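Local atomic coordinates of VP1 (New Jersey polyomavirus-2013, PDB entry 6Y5Y), a protein that is the major capsid protein, whose pentamers build the icosahedral shell and bind sialylated glycans, probably for attachment to host cells. Residues K181-P185 against N186-K190. Numbering follows the deposited sequence.
Sequences KSIHP and NDIAK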
loop_
_atom_site.group_PDB
_atom_site.type_symbol
_atom_site.label_atom_id
_atom_site.label_comp_id
_atom_site.label_asym_id
_atom_site.label_seq_id
_atom_site.Cartn_x
_atom_site.Cartn_y
_atom_site.Cartn_z
ATOM N N LYS D 181 26.316 -22.423 18.792
ATOM C CA LYS D 181 26.090 -21.956 17.431
ATOM C C LYS D 181 25.263 -20.680 17.387
ATOM O O LYS D 181 25.174 -20.048 16.328
ATOM C CB LYS D 181 25.386 -23.037 16.614
ATOM C CG LYS D 181 26.116 -24.361 16.597
ATOM C CD LYS D 181 27.509 -24.202 16.030
ATOM C CE LYS D 181 27.667 -25.065 14.784
ATOM N NZ LYS D 181 27.831 -26.512 15.116
ATOM N N SER D 182 24.640 -20.315 18.501
ATOM C CA SER D 182 23.845 -19.100 18.606
ATOM C C SER D 182 23.708 -18.775 20.086
ATOM O O SER D 182 24.131 -19.545 20.950
ATOM C CB SER D 182 22.481 -19.265 17.926
ATOM O OG SER D 182 21.739 -20.338 18.479
ATOM N N ILE D 183 23.121 -17.617 20.377
ATOM C CA ILE D 183 22.904 -17.203 21.758
ATOM C C ILE D 183 21.484 -16.661 21.883
ATOM O O ILE D 183 20.971 -16.000 20.971
ATOM C CB ILE D 183 23.964 -16.175 22.213
ATOM C CG1 ILE D 183 23.964 -16.010 23.737
ATOM C CG2 ILE D 183 23.757 -14.842 21.530
ATOM C CD1 ILE D 183 25.184 -15.272 24.246
ATOM N N HIS D 184 20.844 -16.978 22.998
ATOM C CA HIS D 184 19.440 -16.718 23.255
ATOM C C HIS D 184 19.298 -15.734 24.410
ATOM O O HIS D 184 20.212 -15.592 25.233
ATOM C CB HIS D 184 18.708 -18.036 23.562
ATOM C CG HIS D 184 19.035 -19.128 22.589
ATOM N ND1 HIS D 184 18.699 -19.058 21.253
ATOM C CD2 HIS D 184 19.698 -20.301 22.750
ATOM C CE1 HIS D 184 19.130 -20.144 20.636
ATOM N NE2 HIS D 184 19.736 -20.916 21.521
ATOM N N PRO D 185 18.182 -14.995 24.468
ATOM C CA PRO D 185 18.022 -13.975 25.521
ATOM C C PRO D 185 18.276 -14.480 26.936
ATOM O O PRO D 185 18.934 -13.780 27.721
ATOM C CB PRO D 185 16.569 -13.515 25.323
ATOM C CG PRO D 185 16.363 -13.642 23.830
ATOM C CD PRO D 185 17.104 -14.926 23.462
ATOM N N ASN D 186 17.813 -15.683 27.280
ATOM C CA ASN D 186 18.007 -16.157 28.645
ATOM C C ASN D 186 19.420 -16.643 28.922
ATOM O O ASN D 186 19.762 -16.836 30.097
ATOM C CB ASN D 186 17.027 -17.276 28.999
ATOM C CG ASN D 186 16.733 -17.315 30.488
ATOM O OD1 ASN D 186 16.538 -16.267 31.111
ATOM N ND2 ASN D 186 16.740 -18.510 31.074
ATOM N N ASP D 187 20.242 -16.859 27.893
ATOM C CA ASP D 187 21.660 -17.085 28.144
ATOM C C ASP D 187 22.275 -15.890 28.851
ATOM O O ASP D 187 23.228 -16.046 29.623
ATOM C CB ASP D 187 22.405 -17.374 26.836
ATOM C CG ASP D 187 21.949 -18.671 26.177
ATOM O OD1 ASP D 187 21.328 -19.503 26.867
ATOM O OD2 ASP D 187 22.201 -18.851 24.966
ATOM N N ILE D 188 21.727 -14.698 28.620
ATOM C CA ILE D 188 22.205 -13.477 29.261
ATOM C C ILE D 188 21.402 -13.154 30.511
ATOM O O ILE D 188 21.974 -12.838 31.557
ATOM C CB ILE D 188 22.161 -12.303 28.259
ATOM C CG1 ILE D 188 22.901 -12.670 26.971
ATOM C CG2 ILE D 188 22.743 -11.039 28.883
ATOM C CD1 ILE D 188 24.344 -13.035 27.186
ATOM N N ALA D 189 20.067 -13.205 30.414
ATOM C CA ALA D 189 19.218 -12.807 31.537
ATOM C C ALA D 189 19.261 -13.818 32.675
ATOM O O ALA D 189 19.079 -13.439 33.836
ATOM C CB ALA D 189 17.769 -12.614 31.081
ATOM N N LYS D 190 19.464 -15.099 32.361
ATOM C CA LYS D 190 19.636 -16.145 33.377
ATOM C C LYS D 190 18.457 -16.190 34.350
ATOM O O LYS D 190 18.630 -16.411 35.551
ATOM C CB LYS D 190 20.955 -15.963 34.139
ATOM C CG LYS D 190 22.216 -16.204 33.309
ATOM C CD LYS D 190 23.430 -15.533 33.954
ATOM C CE LYS D 190 24.748 -15.958 33.305
ATOM N NZ LYS D 190 24.564 -17.025 32.287
#
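Where the extended chain at His184 turns into the short helix 185-189, the carbonyl O of His184 accepts Asp187 N at 2.9 Å, and the carbonyl of Pro185 accepts both Ile188 N and Ala189 N. The straighter bond, Pro185 O to Ala189 N at 3.0 Å in the carbonyl plane, makes the i to i+4 helical step; Ile188 N comes from above that plane.

With CG of Asp187 anti to its own carbonyl carbon (chi1 -65°), the carboxylate lies beside its own backbone N, on the side facing His184, and OD2 takes the amide hydrogen of His184 from above the carboxylate plane (His184 N to Asp187 OD2 3.0 Å, 163° at the hydrogen). An aspartate suits this place because its short side chain keeps the carboxylate close to the backbone, within reach of that amide. The His184 side chain lies alongside that of Asp187, but its imidazole, a group able both to stack and to hydrogen-bond, packs on the Tyr174 ring and bonds through ND1 to Glu220, tying the turn to neighbouring loops.

On another flank Ile183 and Ile188 cross at about a right angle, their CD1 methyls 3.8 Å apart, an apolar contact that branched aliphatic side chains can close at their tips, while Ile183 CG1 packs against Asp187 CB at 3.7 Å. Pro185 suits the first turn, since its nitrogen has no hydrogen to leave unpaired there and its ring fixes phi. At the far end Lys190 leaves the helix with positive phi and curls back, NZ bonding to Asp187 O.

With the His184 amide held by the side chain three positions on, this helix start resembles half of a capping box, in the long excursion between strand 162-165 and strand 207-209 of the VP1 jelly-roll fold.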